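Local coordinates for pyridoxal kinase (Entamoeba histolytica, PDB 4S1I), which catalyses the ATP-dependent phosphorylation of pyridoxal, yielding the cofactor pyridoxal 5'-phosphate, at the interface of chains B and A. Coordinates in Å, arbitrary orientation; residue numbers count along the deposited sequence, not the author numbering. Chains: chain A, Pyridoxal kinase; chain B, Pyridoxal kinase.

Contact 1: the interface of chains B and A. Residues chain B 35-37, 55, 63; chain A 11, 13, 40.
A:His40, B:Leu37 and A:Cys13 bury the most surface where a strand of chain B meets two segments of chain A. The imidazole of A:His40 is gripped on both faces and at one nitrogen. B:Ile63 presses its terminal methyl CD1 over one face of the A:His40 ring, 3.5 Å from its centroid, as a CH-pi contact, while CD1 of B:Leu37 lies over the opposite face toward the rim. NE2 of A:His40 accepts a hydrogen bond from the backbone N of B:Leu37 at 3.2 Å, with the donor 28° out of the ring plane; in that role NE2 would carry no proton. With CG anti to the backbone N (chi1 177°), the imidazole of A:His40 reaches out to the strand. CG2 of B:Val55 adds a contact 3.9 Å from ND1 of A:His40.

B:Leu37 is a wedge between two rings, since its CD1 also covers a face of A:Tyr11, 3.7 Å from CE2. The phenol OH of A:Tyr11 donates to the carbonyl O of B:Phe35 at 2.7 Å, and that oxygen lies at the edge of the ring, in its plane. A:Cys13 contributes its backbone carbonyl and its thiol: its O accepts from N of B:Phe35 at 3.0 Å, and its SG rests 3.8 Å from CA of B:Val36. The site joins strand 33-37 and helix 57-69 of chain B to strand 39-41 and the loop after strand 5-9 of chain A.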
# COMPACT_ATOMS: atom_id res chain seq x y z
N PHE B 35 2.22 8.01 1.48
CA PHE B 35 1.76 7.67 0.12
C PHE B 35 0.48 8.38 -0.27
O PHE B 35 -0.62 7.94 0.11
CB PHE B 35 1.58 6.16 0.03
CG PHE B 35 2.83 5.39 0.32
CD1 PHE B 35 3.72 5.07 -0.72
CD2 PHE B 35 3.18 4.95 1.61
CE1 PHE B 35 4.90 4.39 -0.42
CE2 PHE B 35 4.35 4.27 1.87
CZ PHE B 35 5.17 3.97 0.84
N VAL B 36 0.64 9.44 -1.05
CA VAL B 36 -0.54 10.24 -1.52
C VAL B 36 -0.84 9.69 -2.94
O VAL B 36 0.03 9.58 -3.80
CB VAL B 36 -0.26 11.72 -1.64
CG1 VAL B 36 -1.44 12.43 -2.23
CG2 VAL B 36 0.03 12.31 -0.27
N LEU B 37 -2.05 9.26 -3.12
CA LEU B 37 -2.45 8.59 -4.37
C LEU B 37 -2.97 9.54 -5.43
O LEU B 37 -3.57 10.57 -5.11
CB LEU B 37 -3.54 7.58 -4.07
CG LEU B 37 -3.24 6.62 -2.94
CD1 LEU B 37 -4.34 5.60 -2.78
CD2 LEU B 37 -1.85 5.99 -2.94
N VAL B 55 -7.72 10.74 -9.01
CA VAL B 55 -8.02 11.56 -7.83
C VAL B 55 -8.32 13.00 -8.31
O VAL B 55 -7.67 13.60 -9.20
CB VAL B 55 -6.83 11.49 -6.91
CG1 VAL B 55 -6.89 12.51 -5.84
CG2 VAL B 55 -6.75 10.10 -6.32
N ILE B 63 -6.12 16.69 0.95
CA ILE B 63 -5.17 15.76 1.53
C ILE B 63 -3.86 16.49 1.91
O ILE B 63 -3.36 16.35 3.03
CB ILE B 63 -4.89 14.55 0.58
CG1 ILE B 63 -6.08 13.69 0.67
CG2 ILE B 63 -3.62 13.78 0.97
CD1 ILE B 63 -6.17 12.68 -0.46
N TYR A 11 -8.25 3.64 3.68
CA TYR A 11 -6.87 3.98 3.36
C TYR A 11 -6.49 5.33 3.89
O TYR A 11 -7.30 6.34 3.76
CB TYR A 11 -6.62 3.98 1.85
CG TYR A 11 -5.21 4.30 1.46
CD1 TYR A 11 -4.22 3.36 1.43
CD2 TYR A 11 -4.85 5.60 1.19
CE1 TYR A 11 -2.94 3.72 1.07
CE2 TYR A 11 -3.57 5.98 0.87
CZ TYR A 11 -2.57 5.03 0.88
OH TYR A 11 -1.28 5.40 0.55
N CYS A 13 -3.05 8.03 3.93
CA CYS A 13 -1.76 8.34 3.33
C CYS A 13 -0.61 8.20 4.32
O CYS A 13 0.50 7.78 3.93
CB CYS A 13 -1.73 9.68 2.62
SG CYS A 13 -2.97 9.89 1.32
N HIS A 40 -9.88 7.62 0.80
CA HIS A 40 -8.53 8.11 0.51
C HIS A 40 -8.29 9.38 1.35
O HIS A 40 -8.63 10.47 0.99
CB HIS A 40 -8.32 8.39 -0.97
CG HIS A 40 -6.97 8.96 -1.35
ND1 HIS A 40 -6.82 9.76 -2.45
CD2 HIS A 40 -5.73 8.80 -0.82
CE1 HIS A 40 -5.54 10.11 -2.54
NE2 HIS A 40 -4.86 9.51 -1.60

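Contact 2: the interface of chains B and A. Residues chain B 11, 13, 40; chain A 23, 34-37.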
# COMPACT_ATOMS: atom_id res chain seq x y z
N TYR B 11 -2.21 4.49 -7.84
CA TYR B 11 -2.56 3.31 -7.05
C TYR B 11 -3.42 2.39 -7.86
O TYR B 11 -4.40 2.85 -8.52
CB TYR B 11 -3.29 3.77 -5.78
CG TYR B 11 -3.73 2.57 -4.92
CD1 TYR B 11 -2.85 2.01 -4.02
CD2 TYR B 11 -4.89 1.93 -5.12
CE1 TYR B 11 -3.22 0.95 -3.25
CE2 TYR B 11 -5.28 0.88 -4.34
CZ TYR B 11 -4.42 0.35 -3.45
OH TYR B 11 -4.79 -0.74 -2.72
N CYS B 13 -5.50 -1.48 -7.23
CA CYS B 13 -5.97 -2.41 -6.24
C CYS B 13 -5.29 -3.76 -6.36
O CYS B 13 -5.08 -4.44 -5.34
CB CYS B 13 -7.49 -2.57 -6.33
SG CYS B 13 -8.39 -1.01 -5.94
N HIS B 40 -7.18 5.82 -8.11
CA HIS B 40 -7.67 4.64 -7.39
C HIS B 40 -8.28 3.74 -8.43
O HIS B 40 -9.49 3.83 -8.73
CB HIS B 40 -8.61 4.96 -6.27
CG HIS B 40 -9.20 3.82 -5.50
ND1 HIS B 40 -10.48 3.87 -4.96
CD2 HIS B 40 -8.74 2.59 -5.22
CE1 HIS B 40 -10.73 2.72 -4.33
NE2 HIS B 40 -9.66 1.94 -4.45
N MET A 23 -2.10 -3.94 3.98
CA MET A 23 -1.06 -3.98 2.99
C MET A 23 0.31 -4.35 3.62
O MET A 23 0.99 -5.27 3.12
CB MET A 23 -0.91 -2.70 2.17
CG MET A 23 -2.10 -2.27 1.35
SD MET A 23 -2.04 -0.48 0.86
CE MET A 23 -3.73 -0.24 0.37
N ILE A 34 -5.71 -8.31 -3.16
CA ILE A 34 -6.31 -7.16 -3.81
C ILE A 34 -6.80 -6.23 -2.72
O ILE A 34 -7.50 -6.66 -1.85
CB ILE A 34 -7.55 -7.55 -4.65
CG1 ILE A 34 -7.14 -8.62 -5.70
CG2 ILE A 34 -8.16 -6.33 -5.28
CD1 ILE A 34 -8.36 -9.22 -6.40
N PHE A 35 -6.39 -4.98 -2.80
CA PHE A 35 -6.77 -3.99 -1.79
C PHE A 35 -7.66 -2.92 -2.41
O PHE A 35 -7.18 -1.93 -3.07
CB PHE A 35 -5.51 -3.32 -1.19
CG PHE A 35 -4.55 -4.21 -0.51
CD1 PHE A 35 -3.55 -4.89 -1.26
CD2 PHE A 35 -4.72 -4.53 0.83
CE1 PHE A 35 -2.65 -5.72 -0.58
CE2 PHE A 35 -3.86 -5.47 1.41
CZ PHE A 35 -2.90 -6.07 0.72
N VAL A 36 -8.96 -3.07 -2.19
CA VAL A 36 -9.93 -2.09 -2.67
C VAL A 36 -10.19 -1.10 -1.53
O VAL A 36 -10.48 -1.50 -0.39
CB VAL A 36 -11.28 -2.75 -3.06
CG1 VAL A 36 -12.23 -1.72 -3.49
CG2 VAL A 36 -11.04 -3.73 -4.20
N LEU A 37 -10.01 0.17 -1.82
CA LEU A 37 -10.09 1.22 -0.81
C LEU A 37 -11.51 1.73 -0.64
O LEU A 37 -12.24 1.84 -1.56
CB LEU A 37 -9.12 2.37 -1.10
CG LEU A 37 -7.69 1.91 -1.46
CD1 LEU A 37 -6.84 3.14 -1.73
CD2 LEU A 37 -7.04 0.90 -0.50
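The phenol of B:Tyr11 and the imidazole of B:His40 both reach the backbone of A:Phe35 to A:Leu37, with the leucine side chain packed against both rings. B:Tyr11 holds CG anti to its own backbone N (chi1 178°), an extended posture that carries the hydroxyl to the strand. There OH of B:Tyr11 donates to O of A:Phe35 at 2.7 Å, tilted 23° from the carbonyl plane, and the oxygen sits in plane at the ring edge. CD1 of A:Leu37 covers a face of the same ring, 3.8 Å from CE2 of B:Tyr11 and offset toward the rim. The A:Met23 side chain runs head-on toward the tyrosine, its methyl CE 3.8 Å from CE1 and 3.3 Å from OH of B:Tyr11, on the same ring side as A:Leu37 CD1. Further back, CG of that methionine is centred over a face of the A:Phe35 ring, so one side chain buttresses both aromatic groups.

NE2 of B:His40 takes the N-H of A:Leu37 at 3.2 Å, from 26° outside the ring plane, and CE1 packs 3.6 Å from CB of the leucine. B:Cys13 accepts through O from N of A:Phe35 at 2.9 Å, a fairly straight bond. SG of B:Cys13 turns to O of A:Phe35, 3.2 Å away, a weak second donor beside the tyrosine. Strand 33-37 of chain A is fastened through its main-chain polar atoms to the partner, which probably helps hold together a dimer of the kind typical of pyridoxal kinases.

Contact 3: the interface of chains B and A. Residues chain B 32; chain A 16, 259, 261-262.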
# COMPACT_ATOMS: atom_id res chain seq x y z
N GLN B 32 10.00 5.21 6.50
CA GLN B 32 8.74 5.79 6.82
C GLN B 32 8.32 6.80 5.83
O GLN B 32 8.97 7.77 5.60
CB GLN B 32 8.82 6.51 8.11
CG GLN B 32 7.57 6.45 8.78
CD GLN B 32 7.66 5.52 9.91
OE1 GLN B 32 8.66 4.85 10.09
NE2 GLN B 32 6.68 5.51 10.69
N PHE A 16 -1.22 4.02 10.12
CA PHE A 16 -1.43 2.56 9.88
C PHE A 16 -2.83 2.23 10.44
O PHE A 16 -2.98 2.02 11.66
CB PHE A 16 -0.34 1.75 10.62
CG PHE A 16 1.05 2.21 10.31
CD1 PHE A 16 1.53 2.14 9.01
CD2 PHE A 16 1.86 2.80 11.31
CE1 PHE A 16 2.78 2.70 8.67
CE2 PHE A 16 3.13 3.29 10.99
CZ PHE A 16 3.58 3.19 9.66
N ASN A 259 4.15 1.31 15.44
CA ASN A 259 4.71 1.62 14.13
C ASN A 259 4.97 0.30 13.44
O ASN A 259 5.93 -0.40 13.77
CB ASN A 259 6.00 2.40 14.31
CG ASN A 259 6.48 2.94 12.97
OD1 ASN A 259 6.75 2.16 12.05
ND2 ASN A 259 6.49 4.26 12.82
N ILE A 261 5.68 -0.49 10.44
CA ILE A 261 6.91 -0.52 9.61
C ILE A 261 8.14 -0.90 10.41
O ILE A 261 8.97 -1.78 10.04
CB ILE A 261 7.11 0.87 8.91
CG1 ILE A 261 5.93 1.17 7.96
CG2 ILE A 261 8.43 0.96 8.23
CD1 ILE A 261 5.79 0.19 6.82
N ASN A 262 8.35 -0.26 11.52
CA ASN A 262 9.45 -0.64 12.38
C ASN A 262 9.37 -2.02 13.00
O ASN A 262 10.41 -2.59 13.40
CB ASN A 262 9.57 0.35 13.48
CG ASN A 262 10.24 1.60 13.01
OD1 ASN A 262 11.04 1.55 12.05
ND2 ASN A 262 9.92 2.73 13.63
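B:Gln32 reaches across to A:Asn259, the two carboxamides approaching from opposite directions with their planes 56° apart. From CB of B:Gln32, still 5.7 Å from ND2 of A:Asn259, the glutamine chain heads toward chain A and then bends at chi2 (107°), which turns its carboxamide toward the asparagine. CG of B:Gln32 is 4.7 Å from ND2 of A:Asn259. The amide carbon CD of B:Gln32 is the first atom in real contact, 3.4 Å from ND2 of A:Asn259. Beyond it the branches part: OE1 of B:Gln32 lies 3.5 Å from ND2 of A:Asn259, with CG2 of A:Ile261 further off, whereas NE2 of B:Gln32 passes the rim of the A:Phe16 ring, 4.0 Å from CZ.

At the tip, NE2 of B:Gln32 stands 2.5 Å from ND2 of A:Asn259. As modelled, two amide nitrogens that can both only donate face each other, and the pair is doubtful. Exchanging O and N in one carboxamide would pair an acceptor with a donor, although the spacing would remain very short. The glutamine is the likelier one to be turned, because the asparagine is already oriented by its own chain. This patch of loop residues probably adds a polar touch at the margin of the interface. The anchor of the asparagine is a nearly straight hydrogen bond (170° at H) in which the backbone N of A:Asn262 donates to OD1 of A:Asn259 at 2.9 Å.

Contacts 1 and 2 are near copies of one another with the chains exchanged: the residues at positions 11, 13 and 40 of one subunit meet strand 33-37 of the other, as expected of an approximately twofold dimer. Their C-alpha centres lie about 11 Å apart, so the reciprocal attachments adjoin and probably reinforce each other. Contact 3 is probably more peripheral, its C-alpha centre about 17 Å from that of contact 1 and 19 Å from that of contact 2. It is tied to contact 1 in sequence, since B:Gln32 immediately precedes the chain B strand and A:Phe16 lies in the same loop as A:Tyr11 and A:Cys13.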